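Local coordinates for protein peroxisomal acyl-CoA oxidase 1A (Solanum lycopersicum, PDB 2FON) that probably oxidises fatty acyl-CoA esters with a bound FAD, passing electrons to oxygen, in peroxisomal beta-oxidation, at residues F67-R72 / T629-G634; D113-T118 / G251-M256; L424-L429 / G634-R639; T54-K59 / Q102-M107; L313-A318 / A358-F363. One frame throughout, in Å; residues are numbered along the deposited sequence.

Contact 1: residues F67-R72 / T629-G634; sequences FSKEGR and TDHYLG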
# COMPACT_ATOMS: atom_id res chain seq x y z
N PHE B 67 21.42 4.76 20.98
CA PHE B 67 20.69 4.71 19.72
C PHE B 67 19.61 3.65 19.65
O PHE B 67 19.12 3.35 18.56
CB PHE B 67 21.65 4.46 18.57
CG PHE B 67 22.61 5.57 18.35
CD1 PHE B 67 23.99 5.31 18.30
CD2 PHE B 67 22.14 6.89 18.20
CE1 PHE B 67 24.90 6.35 18.11
CE2 PHE B 67 23.06 7.95 17.99
CZ PHE B 67 24.46 7.65 17.94
N SER B 68 19.24 3.07 20.79
CA SER B 68 18.17 2.08 20.83
C SER B 68 16.84 2.60 20.27
O SER B 68 16.44 3.75 20.50
CB SER B 68 17.98 1.62 22.28
OG SER B 68 16.70 1.05 22.47
N LYS B 69 16.12 1.76 19.54
CA LYS B 69 14.80 2.13 19.06
C LYS B 69 13.77 1.48 19.93
O LYS B 69 12.60 1.48 19.62
CB LYS B 69 14.62 1.71 17.60
CG LYS B 69 15.71 2.24 16.70
CD LYS B 69 15.39 2.21 15.20
CE LYS B 69 15.31 0.79 14.58
NZ LYS B 69 16.22 0.66 13.37
N GLU B 70 14.20 0.91 21.04
CA GLU B 70 13.25 0.17 21.88
C GLU B 70 12.19 1.16 22.29
O GLU B 70 12.51 2.32 22.56
CB GLU B 70 13.94 -0.43 23.11
CG GLU B 70 13.05 -1.39 23.94
CD GLU B 70 12.53 -2.61 23.13
OE1 GLU B 70 13.08 -2.88 22.03
OE2 GLU B 70 11.58 -3.30 23.60
N GLY B 71 10.94 0.73 22.26
CA GLY B 71 9.84 1.57 22.72
C GLY B 71 9.31 2.65 21.77
O GLY B 71 8.24 3.22 22.04
N ARG B 72 10.02 2.92 20.67
CA ARG B 72 9.75 4.13 19.88
C ARG B 72 8.34 4.28 19.37
O ARG B 72 7.75 5.34 19.44
CB ARG B 72 10.74 4.32 18.74
CG ARG B 72 11.05 5.83 18.50
CD ARG B 72 11.96 6.04 17.31
NE ARG B 72 11.53 5.08 16.31
CZ ARG B 72 10.70 5.32 15.29
NH1 ARG B 72 10.22 6.55 14.97
NH2 ARG B 72 10.44 4.28 14.51
N THR B 629 22.08 -5.16 10.51
CA THR B 629 21.97 -5.64 11.86
C THR B 629 20.50 -5.75 12.23
O THR B 629 19.63 -5.15 11.62
CB THR B 629 22.59 -4.64 12.84
OG1 THR B 629 21.78 -3.43 12.86
CG2 THR B 629 24.05 -4.35 12.50
N ASP B 630 20.22 -6.51 13.27
CA ASP B 630 18.90 -6.56 13.87
C ASP B 630 18.44 -5.17 14.36
O ASP B 630 17.28 -4.82 14.23
CB ASP B 630 18.91 -7.59 14.99
CG ASP B 630 18.80 -9.02 14.46
OD1 ASP B 630 18.76 -9.23 13.22
OD2 ASP B 630 18.76 -9.97 15.27
N HIS B 631 19.34 -4.37 14.91
CA HIS B 631 18.99 -3.08 15.34
C HIS B 631 18.41 -2.30 14.13
O HIS B 631 17.38 -1.62 14.23
CB HIS B 631 20.20 -2.39 15.91
CG HIS B 631 19.96 -0.97 16.26
ND1 HIS B 631 20.03 0.05 15.32
CD2 HIS B 631 19.65 -0.38 17.44
CE1 HIS B 631 19.77 1.20 15.92
NE2 HIS B 631 19.53 0.97 17.20
N TYR B 632 19.05 -2.43 12.98
CA TYR B 632 18.71 -1.59 11.88
C TYR B 632 17.46 -2.10 11.28
O TYR B 632 16.57 -1.32 10.94
CB TYR B 632 19.80 -1.55 10.86
CG TYR B 632 19.50 -0.62 9.71
CD1 TYR B 632 19.11 0.72 9.92
CD2 TYR B 632 19.58 -1.07 8.40
CE1 TYR B 632 18.84 1.53 8.88
CE2 TYR B 632 19.28 -0.25 7.36
CZ TYR B 632 18.91 1.02 7.60
OH TYR B 632 18.67 1.79 6.51
N LEU B 633 17.36 -3.41 11.19
CA LEU B 633 16.17 -4.01 10.64
C LEU B 633 14.87 -3.89 11.49
O LEU B 633 13.78 -3.79 10.89
CB LEU B 633 16.48 -5.44 10.30
CG LEU B 633 16.04 -5.92 8.92
CD1 LEU B 633 16.24 -4.90 7.75
CD2 LEU B 633 16.85 -7.15 8.69
N GLY B 634 15.00 -3.89 12.84
CA GLY B 634 13.90 -3.88 13.86
C GLY B 634 12.65 -4.68 13.50
O GLY B 634 11.53 -4.13 13.49
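Phe67 and Lys69 clasp the short helix 630-633 through His631 and Tyr632, joining a type II turn loop of the N-terminal region to this helix in the C-terminal part of the chain. At Phe67 the carbonyl does the work: His631 NE2 donates to Phe67 O at 2.8 Å, and the oxygen lies almost in the imidazole plane, whereas the donor stands above the plane of the carbonyl. His631 CG is anti to its backbone N (chi1 173°), which swings the ring across to the loop. The Phe67 ring itself leads away, to Tyr90 and Val61. Ser68 brings its CA to the edge of the same imidazole, 4.0 Å from His631 NE2, while Ser68 OG accepts from Glu70 N in an ST turn that shapes the loop. Lys69 follows, the first residue of the type II turn that ends at Arg72. Its CG comes to 4.1 Å from His631 NE2, and the chain, bent at chi3 and chi4, reaches the carbonyls at the C-terminal end of the helix. There Lys69 NZ donates to His631 O at 2.7 Å and more weakly to Tyr632 O at 3.2 Å, where the helix dipole would be expected to welcome a positive charge. The ammonium also forms a salt bridge with Asp113, and Tyr632 O takes a further bond from Arg317. At the other end of the helix Thr629 is the N-cap, Thr629 OG1 accepting from Tyr632 N at 2.9 Å.

Contact 2: residues D113-T118 / G251-M256; sequences DEPAFT and GAYNSM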
# COMPACT_ATOMS: atom_id res chain seq x y z
N ASP B 113 18.55 5.77 11.94
CA ASP B 113 17.32 5.33 11.30
C ASP B 113 16.06 5.99 11.81
O ASP B 113 15.11 5.31 12.10
CB ASP B 113 17.20 3.81 11.40
CG ASP B 113 16.05 3.22 10.56
OD1 ASP B 113 15.81 3.67 9.40
OD2 ASP B 113 15.42 2.26 11.04
N GLU B 114 16.03 7.30 11.91
CA GLU B 114 14.87 8.00 12.41
C GLU B 114 14.71 9.32 11.67
O GLU B 114 15.60 10.17 11.72
CB GLU B 114 15.16 8.29 13.88
CG GLU B 114 14.27 9.31 14.57
CD GLU B 114 14.24 9.08 16.09
OE1 GLU B 114 15.13 8.31 16.58
OE2 GLU B 114 13.33 9.68 16.77
N PRO B 115 13.58 9.54 10.99
CA PRO B 115 13.50 10.85 10.34
C PRO B 115 13.63 11.97 11.38
O PRO B 115 13.08 11.87 12.48
CB PRO B 115 12.08 10.85 9.73
CG PRO B 115 11.70 9.39 9.60
CD PRO B 115 12.35 8.75 10.81
N ALA B 116 14.39 13.02 11.06
CA ALA B 116 14.54 14.17 11.96
C ALA B 116 15.11 15.31 11.15
O ALA B 116 15.67 15.08 10.07
CB ALA B 116 15.51 13.81 13.09
N PHE B 117 15.03 16.52 11.69
CA PHE B 117 15.54 17.74 11.06
C PHE B 117 16.94 17.62 10.47
O PHE B 117 17.20 18.13 9.37
CB PHE B 117 15.50 18.92 12.06
CG PHE B 117 16.45 18.77 13.20
CD1 PHE B 117 17.68 19.48 13.20
CD2 PHE B 117 16.17 17.93 14.27
CE1 PHE B 117 18.60 19.36 14.25
CE2 PHE B 117 17.11 17.79 15.33
CZ PHE B 117 18.32 18.51 15.31
N THR B 118 17.86 16.96 11.18
CA THR B 118 19.21 16.82 10.67
C THR B 118 19.24 16.36 9.18
O THR B 118 20.06 16.81 8.36
CB THR B 118 20.12 15.96 11.64
OG1 THR B 118 19.44 14.78 12.07
CG2 THR B 118 20.47 16.75 12.86
N GLY B 251 5.19 6.31 14.96
CA GLY B 251 6.54 6.73 14.75
C GLY B 251 6.61 7.24 13.31
O GLY B 251 5.96 8.24 12.99
N ALA B 252 7.36 6.54 12.45
CA ALA B 252 7.58 6.97 11.06
C ALA B 252 8.07 8.39 11.00
O ALA B 252 9.10 8.71 11.56
CB ALA B 252 6.35 6.85 10.27
N TYR B 253 7.33 9.27 10.31
CA TYR B 253 7.77 10.67 10.13
C TYR B 253 7.30 11.55 11.26
O TYR B 253 7.61 12.71 11.30
CB TYR B 253 7.29 11.24 8.82
CG TYR B 253 8.32 11.37 7.79
CD1 TYR B 253 8.66 10.29 6.99
CD2 TYR B 253 8.96 12.59 7.57
CE1 TYR B 253 9.65 10.40 6.01
CE2 TYR B 253 9.93 12.73 6.61
CZ TYR B 253 10.28 11.63 5.83
OH TYR B 253 11.27 11.76 4.86
N ASN B 254 6.55 10.99 12.19
CA ASN B 254 6.06 11.75 13.34
C ASN B 254 7.14 12.29 14.24
O ASN B 254 6.91 13.15 15.04
CB ASN B 254 4.95 10.95 14.07
CG ASN B 254 3.75 10.77 13.18
OD1 ASN B 254 3.12 11.76 12.78
ND2 ASN B 254 3.49 9.53 12.75
N SER B 255 8.34 11.78 14.08
CA SER B 255 9.49 12.29 14.77
C SER B 255 10.06 13.44 13.99
O SER B 255 10.99 14.07 14.44
CB SER B 255 10.54 11.20 14.86
OG SER B 255 10.95 10.82 13.57
N MET B 256 9.53 13.72 12.82
CA MET B 256 9.99 14.85 11.98
C MET B 256 9.01 16.02 12.18
O MET B 256 7.76 15.84 12.12
CB MET B 256 10.09 14.41 10.49
CG MET B 256 10.35 15.50 9.50
SD MET B 256 12.10 15.97 9.51
CE MET B 256 12.86 14.70 8.43
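The wall of the FAD pocket is backed here by Pro115, which packs on Tyr253, a pocket residue whose side chain lies about 4 Å from the bound flavin-adenine dinucleotide. The proline sits over one face of the tyrosine ring in a CH-pi contact, Pro115 CB being 4.1 Å from the ring centroid and only 6° off the normal. Pro115 CG also rests 3.3 Å from Ala252 O. On the other segment, Ser255 OG donates to Pro115 O at 2.6 Å, tilted modestly from the carbonyl plane; the hydroxyl reaches it because it stands between backbone N and carbonyl carbon (chi1 62°). Met256, bent at chi2 and chi3, lays its thioether end along the backbone of Ala116 and Phe117, with Met256 SD 3.7 Å from Phe117 N. Glu114 sends its extended chain past Ser255, but its carboxylate is taken by Thr84 and Lys87. The loop 113-118 leads from helix 102-112 into helix 118-132, and 251-256 lies between strands 239-243 and 258-263. Helix 77-97 borders Ala116, Phe117 and Ser255, helix 429-436 borders Ala252 and Tyr253, and Tyr423 of the second subunit packs on Tyr253.

Contact 3: residues L424-L429 / G634-R639; sequences LCSSGL and GSILGR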
# COMPACT_ATOMS: atom_id res chain seq x y z
N LEU B 424 1.65 -6.57 12.33
CA LEU B 424 2.02 -6.15 13.67
C LEU B 424 3.18 -5.13 13.55
O LEU B 424 4.19 -5.42 12.84
CB LEU B 424 2.51 -7.37 14.42
CG LEU B 424 1.58 -8.21 15.26
CD1 LEU B 424 2.30 -9.40 15.75
CD2 LEU B 424 1.07 -7.47 16.45
N CYS B 425 3.07 -3.98 14.23
CA CYS B 425 4.19 -3.05 14.26
C CYS B 425 5.54 -3.73 14.45
O CYS B 425 6.43 -3.48 13.67
CB CYS B 425 3.97 -1.94 15.28
SG CYS B 425 2.64 -0.84 14.74
N SER B 426 5.67 -4.65 15.40
CA SER B 426 6.96 -5.26 15.69
C SER B 426 7.56 -6.11 14.56
O SER B 426 8.66 -6.68 14.70
CB SER B 426 6.86 -6.11 16.99
OG SER B 426 6.17 -7.34 16.74
N SER B 427 6.84 -6.23 13.45
CA SER B 427 7.36 -6.93 12.28
C SER B 427 8.30 -6.06 11.50
O SER B 427 9.11 -6.58 10.75
CB SER B 427 6.23 -7.32 11.35
OG SER B 427 5.70 -6.19 10.74
N GLY B 428 8.17 -4.73 11.64
CA GLY B 428 9.04 -3.81 10.95
C GLY B 428 8.48 -3.29 9.66
O GLY B 428 8.81 -2.19 9.23
N LEU B 429 7.58 -4.02 9.04
CA LEU B 429 7.09 -3.57 7.75
C LEU B 429 6.15 -2.40 7.77
O LEU B 429 6.17 -1.57 6.89
CB LEU B 429 6.52 -4.73 7.00
CG LEU B 429 7.66 -5.73 6.76
CD1 LEU B 429 7.15 -7.17 6.68
CD2 LEU B 429 8.26 -5.31 5.46
N GLY B 634 15.00 -3.89 12.84
CA GLY B 634 13.90 -3.88 13.86
C GLY B 634 12.65 -4.68 13.50
O GLY B 634 11.53 -4.13 13.49
N SER B 635 12.85 -5.94 13.11
CA SER B 635 11.80 -6.84 12.68
C SER B 635 11.92 -8.12 13.51
O SER B 635 12.94 -8.84 13.48
CB SER B 635 12.03 -7.26 11.21
OG SER B 635 10.95 -8.07 10.66
N ILE B 636 10.87 -8.46 14.21
CA ILE B 636 10.95 -9.72 14.85
C ILE B 636 10.87 -10.76 13.75
O ILE B 636 11.60 -11.78 13.82
CB ILE B 636 9.93 -9.82 15.94
CG1 ILE B 636 10.31 -8.83 17.06
CG2 ILE B 636 9.79 -11.26 16.42
CD1 ILE B 636 9.31 -8.68 18.07
N LEU B 637 10.14 -10.48 12.67
CA LEU B 637 10.01 -11.53 11.64
C LEU B 637 11.29 -11.74 10.85
O LEU B 637 11.46 -12.78 10.22
CB LEU B 637 8.79 -11.35 10.70
CG LEU B 637 7.43 -11.10 11.36
CD1 LEU B 637 6.28 -10.90 10.35
CD2 LEU B 637 7.15 -12.25 12.31
N GLY B 638 12.21 -10.79 10.89
CA GLY B 638 13.37 -10.91 10.04
C GLY B 638 14.61 -11.01 10.88
O GLY B 638 15.70 -10.71 10.41
N ARG B 639 14.47 -11.36 12.15
CA ARG B 639 15.68 -11.61 12.94
C ARG B 639 16.61 -12.55 12.19
O ARG B 639 16.15 -13.57 11.68
CB ARG B 639 15.34 -12.32 14.25
CG ARG B 639 14.82 -11.42 15.32
CD ARG B 639 14.30 -12.29 16.42
NE ARG B 639 15.44 -12.97 16.99
CZ ARG B 639 16.28 -12.42 17.86
NH1 ARG B 639 16.05 -11.18 18.29
NH2 ARG B 639 17.33 -13.14 18.29
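A nearly straight backbone hydrogen bond of 2.9 Å from Ile636 N to Ser426 O (N-H...O 171°) ties the two loops together, the donor lying close to the line of the carbonyl bond, and the chains come nearest at Gly428 and Ser635, whose CA atoms are 4.4 Å apart. Gly428, at positive phi, lets Gly634 O approach to 3.6 Å from Gly428 CA. The Ser635 side chain adds a second link: with OG trans to N (chi1 -175°), it reaches the carbonyl of Ser427 and donates to it, though the modelled separation is too short to be trusted as a length. Next to this polar pair, Ile636 places CG1 anti to its carbonyl carbon and carries CD1 to the Ser426 side chain, 3.7 Å from Ser426 CB. Leu637 points its CD1 branch at Ser427 CB, also at 3.7 Å, while Ser427 OG has the carbonyls of Gly422 and Leu424 both within reach. Outside the pair, helix 644-652 covers Ser426, Ile636 and Leu637, helix 297-328 meets Ser635 and Leu637, and Cys425 makes backbone hydrogen bonds to the second subunit. Two turns thus dock loop on loop: the 3-10 turn 425-427, which leads through Gly428 at the N-cap into helix 429-436, and the type I turn from Ile636 to Arg639, with the side chain of Leu637 about 8 Å from that of Gly420, which binds FAD.

Contact 4: residues T54-K59 / Q102-M107; sequences TDRISK and QEEATM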
# COMPACT_ATOMS: atom_id res chain seq x y z
N THR B 54 30.45 1.12 5.71
CA THR B 54 29.15 0.71 6.15
C THR B 54 29.29 -0.21 7.37
O THR B 54 28.65 0.03 8.40
CB THR B 54 28.35 0.01 5.04
OG1 THR B 54 28.29 0.88 3.90
CG2 THR B 54 26.94 -0.28 5.50
N ASP B 55 30.16 -1.21 7.28
CA ASP B 55 30.19 -2.20 8.34
C ASP B 55 30.55 -1.65 9.72
O ASP B 55 30.01 -2.08 10.74
CB ASP B 55 31.13 -3.34 7.99
CG ASP B 55 30.98 -4.51 8.92
OD1 ASP B 55 29.83 -5.00 9.06
OD2 ASP B 55 32.01 -4.95 9.51
N ARG B 56 31.49 -0.71 9.74
CA ARG B 56 32.01 -0.23 11.01
C ARG B 56 31.06 0.83 11.61
O ARG B 56 31.01 0.99 12.83
CB ARG B 56 33.45 0.29 10.81
CG ARG B 56 33.95 1.38 11.78
CD ARG B 56 35.44 1.75 11.49
NE ARG B 56 35.66 2.21 10.10
CZ ARG B 56 35.39 3.44 9.65
NH1 ARG B 56 34.90 4.39 10.47
NH2 ARG B 56 35.61 3.72 8.38
N ILE B 57 30.32 1.55 10.78
CA ILE B 57 29.47 2.60 11.31
C ILE B 57 28.13 1.99 11.75
O ILE B 57 27.61 2.31 12.80
CB ILE B 57 29.24 3.70 10.29
CG1 ILE B 57 30.57 4.31 9.87
CG2 ILE B 57 28.26 4.73 10.84
CD1 ILE B 57 31.23 5.15 10.92
N SER B 58 27.60 1.13 10.90
CA SER B 58 26.60 0.14 11.24
C SER B 58 26.69 -0.37 12.65
O SER B 58 25.76 -0.17 13.42
CB SER B 58 26.82 -1.08 10.36
OG SER B 58 25.92 -1.01 9.32
N LYS B 59 27.77 -1.08 12.95
CA LYS B 59 27.85 -1.84 14.17
C LYS B 59 28.07 -0.92 15.33
O LYS B 59 27.71 -1.21 16.48
CB LYS B 59 28.94 -2.89 14.05
CG LYS B 59 28.31 -4.21 13.71
CD LYS B 59 29.26 -5.11 12.92
CE LYS B 59 28.41 -6.05 12.05
NZ LYS B 59 29.26 -7.19 11.61
N GLN B 102 32.32 13.96 6.88
CA GLN B 102 30.92 14.17 6.47
C GLN B 102 30.29 12.94 5.77
O GLN B 102 29.09 12.59 5.99
CB GLN B 102 30.76 15.44 5.63
CG GLN B 102 30.66 16.77 6.48
CD GLN B 102 30.55 18.02 5.57
OE1 GLN B 102 31.06 18.01 4.44
NE2 GLN B 102 29.89 19.10 6.05
N GLU B 103 31.09 12.24 4.98
CA GLU B 103 30.64 10.98 4.41
C GLU B 103 30.25 10.03 5.56
O GLU B 103 29.10 9.55 5.62
CB GLU B 103 31.70 10.41 3.49
CG GLU B 103 31.72 8.94 3.24
CD GLU B 103 33.07 8.49 2.61
OE1 GLU B 103 33.10 7.52 1.80
OE2 GLU B 103 34.11 9.13 2.95
N GLU B 104 31.18 9.85 6.49
CA GLU B 104 30.92 8.98 7.64
C GLU B 104 29.69 9.37 8.47
O GLU B 104 28.90 8.50 8.85
CB GLU B 104 32.15 8.92 8.51
CG GLU B 104 33.11 7.93 8.00
CD GLU B 104 34.47 8.02 8.71
OE1 GLU B 104 34.89 9.15 9.09
OE2 GLU B 104 35.13 6.96 8.89
N ALA B 105 29.53 10.68 8.72
CA ALA B 105 28.39 11.25 9.39
C ALA B 105 27.10 10.98 8.64
O ALA B 105 26.04 10.81 9.25
CB ALA B 105 28.57 12.73 9.56
N THR B 106 27.16 10.97 7.31
CA THR B 106 25.91 10.60 6.59
C THR B 106 25.46 9.16 6.97
O THR B 106 24.29 8.93 7.38
CB THR B 106 26.08 10.71 5.05
OG1 THR B 106 26.83 11.89 4.74
CG2 THR B 106 24.77 10.79 4.41
N MET B 107 26.40 8.22 6.82
CA MET B 107 26.26 6.87 7.25
C MET B 107 25.74 6.86 8.68
O MET B 107 24.73 6.21 8.96
CB MET B 107 27.64 6.19 7.17
CG MET B 107 27.70 4.78 6.54
SD MET B 107 26.79 4.68 4.96
CE MET B 107 27.62 3.36 4.06
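Ile57 and Met107 form the apolar centre of a helix crossing, with Arg56 and Glu104 closing it by a salt bridge on the more exposed flank. The axes of segments 54-59 and 102-107 pass 10.0 Å apart at a crossing angle of -52°. Ile57 directs its CG2 branch against the base of Met107: Ile57 CG2 lies 4.0 Å from Met107 CB. Its other branch, CD1, extends beside the Glu104 side chain, 4.4 Å from Glu104 CG. Met107, bent at chi2, turns its thioether end toward Thr54, but the modelled closeness of its methyl to that hydroxyl is doubtful; Thr54 OG1 itself bonds to Asp50 O. Arg56 leaves its helix extended away from N and then bends at chi3 (57°), which brings the guanidinium edge round to Glu104. Arg56 NH1 donates to Glu104 OE2 at 3.0 Å and Arg56 NH2 more weakly at 3.3 Å, so one oxygen is shared by both nitrogens in the guanidinium plane. The carboxylate is turned 75° from that plane and is met from above its own. Arg56 is also held by Glu52, and the other Glu104 oxygen accepts from Ser101 N. Leu53, one turn before Ile57, continues the packing of helix 48-62 against Glu104 and Met107, while Tyr111 and Leu108, further along helix 102-112, pack on Thr54 and Ile57 in this all-helical N-terminal region.

Contact 5: residues L313-A318 / A358-F363; sequences LAMSRA and ASAYAF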
# COMPACT_ATOMS: atom_id res chain seq x y z
N LEU B 313 17.69 0.90 -0.86
CA LEU B 313 17.86 0.61 0.55
C LEU B 313 16.53 0.09 1.16
O LEU B 313 16.46 -1.05 1.59
CB LEU B 313 18.53 1.77 1.30
CG LEU B 313 18.51 1.74 2.83
CD1 LEU B 313 19.54 0.82 3.36
CD2 LEU B 313 18.60 3.16 3.49
N ALA B 314 15.47 0.88 1.16
CA ALA B 314 14.14 0.35 1.56
C ALA B 314 13.73 -1.02 0.86
O ALA B 314 13.30 -1.95 1.51
CB ALA B 314 13.06 1.43 1.36
N MET B 315 13.85 -1.18 -0.45
CA MET B 315 13.44 -2.43 -1.01
C MET B 315 14.24 -3.58 -0.34
O MET B 315 13.68 -4.61 0.05
CB MET B 315 13.67 -2.41 -2.51
CG MET B 315 13.30 -3.66 -3.24
SD MET B 315 11.50 -3.70 -3.36
CE MET B 315 11.16 -2.92 -4.94
N SER B 316 15.56 -3.40 -0.21
CA SER B 316 16.39 -4.41 0.40
C SER B 316 15.93 -4.65 1.85
O SER B 316 15.79 -5.81 2.23
CB SER B 316 17.88 -4.03 0.33
OG SER B 316 18.29 -3.22 1.44
N ARG B 317 15.69 -3.61 2.66
CA ARG B 317 15.18 -3.93 4.02
C ARG B 317 13.88 -4.79 4.01
O ARG B 317 13.74 -5.73 4.76
CB ARG B 317 14.99 -2.70 4.89
CG ARG B 317 16.25 -2.00 5.31
CD ARG B 317 15.97 -0.56 5.74
NE ARG B 317 15.68 -0.54 7.17
CZ ARG B 317 15.36 0.53 7.90
NH1 ARG B 317 15.27 1.72 7.37
NH2 ARG B 317 15.15 0.40 9.20
N ALA B 318 12.93 -4.48 3.13
CA ALA B 318 11.64 -5.16 3.18
C ALA B 318 11.82 -6.62 2.70
O ALA B 318 11.29 -7.57 3.31
CB ALA B 318 10.68 -4.45 2.38
N ALA B 358 15.17 -9.49 -6.82
CA ALA B 358 15.70 -9.07 -8.11
C ALA B 358 15.69 -7.57 -8.24
O ALA B 358 16.71 -7.01 -8.64
CB ALA B 358 14.92 -9.67 -9.22
N SER B 359 14.58 -6.91 -7.92
CA SER B 359 14.52 -5.44 -8.05
C SER B 359 15.54 -4.69 -7.15
O SER B 359 16.06 -3.65 -7.54
CB SER B 359 13.11 -4.92 -7.77
OG SER B 359 12.18 -5.31 -8.77
N ALA B 360 15.82 -5.21 -5.96
CA ALA B 360 16.74 -4.54 -5.06
C ALA B 360 18.14 -4.56 -5.64
O ALA B 360 18.88 -3.56 -5.55
CB ALA B 360 16.74 -5.21 -3.71
N TYR B 361 18.53 -5.70 -6.23
CA TYR B 361 19.83 -5.74 -6.92
C TYR B 361 19.77 -4.86 -8.20
O TYR B 361 20.68 -4.07 -8.45
CB TYR B 361 20.29 -7.16 -7.15
CG TYR B 361 20.89 -7.87 -5.94
CD1 TYR B 361 20.10 -8.42 -4.95
CD2 TYR B 361 22.27 -8.01 -5.81
CE1 TYR B 361 20.65 -9.07 -3.82
CE2 TYR B 361 22.85 -8.68 -4.70
CZ TYR B 361 22.02 -9.20 -3.72
OH TYR B 361 22.60 -9.85 -2.63
N ALA B 362 18.68 -4.91 -8.97
CA ALA B 362 18.61 -4.06 -10.17
C ALA B 362 18.75 -2.59 -9.82
O ALA B 362 19.63 -1.92 -10.37
CB ALA B 362 17.36 -4.32 -11.02
N PHE B 363 17.91 -2.08 -8.91
CA PHE B 363 17.96 -0.69 -8.45
C PHE B 363 19.29 -0.42 -7.75
O PHE B 363 19.83 0.66 -7.85
CB PHE B 363 16.79 -0.34 -7.51
CG PHE B 363 15.39 -0.55 -8.11
CD1 PHE B 363 14.26 -0.47 -7.31
CD2 PHE B 363 15.22 -0.82 -9.46
CE1 PHE B 363 12.97 -0.68 -7.86
CE2 PHE B 363 13.98 -1.01 -10.02
CZ PHE B 363 12.85 -0.96 -9.23
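Against the CB of Ala360 lies Met315 CG, 3.8 Å away, at the heart of this buried helix pair. With chi1 at 180° the methionine holds CG on the far side of its CA-CB bond from the amide nitrogen, and bends at chi2 and chi3 fold the methyl across the partner helix: Met315 CE is 4.0 Å from Ser359 CB and 4.1 Å from Phe363 CE1, meeting the ring obliquely. The small Ala360 methyl also fits against the backbone of Ser316, across the interface, Ala360 CB lying 4.1 Å from Ser316 N. This lets the two helices come close, with CA atoms of Ser316 and Ala360 5.5 Å apart. These segments of helices 297-328 and 347-380 run nearly antiparallel, at 155° with axes 8.7 Å apart, as neighbouring members of the helical bundle of the C-alpha1 domain. Phe363 is positioned in part from its own helix, since Ser359 CB lies 4.2 Å above one face of the ring, toward its rim. Ser359 OG is bonded to Pro355 O, one turn earlier. Helix 389-417 also packs here, with Thr407 against Met315 and Thr403 and Ala406 against Phe363, while helix 567-585 lies against Ser359 through Tyr578.

Contact 4 opens and closes within the helical N-terminal region; contact 1 begins between its segments and spans 556 residues to 629-634. Contacts 2 and 5 close within that span, joining the N-terminal region to the middle domain and pairing helices 297-328 and 347-380; contact 3 closes last, docking 424-429 on 634-639. Contacts 1 and 3 share Gly634, their centres about 10 Å apart. Asp113 of contact 2 bridges Lys69 of contact 1 and Arg317 of contact 5, although contacts 2 and 5 have centres about 22 Å apart. These salt bridges link the N-terminal and C-alpha1 regions, and Lys69 and Arg317 also bond to carbonyls of helix 630-633. Contacts 2 and 3 also reach the second subunit.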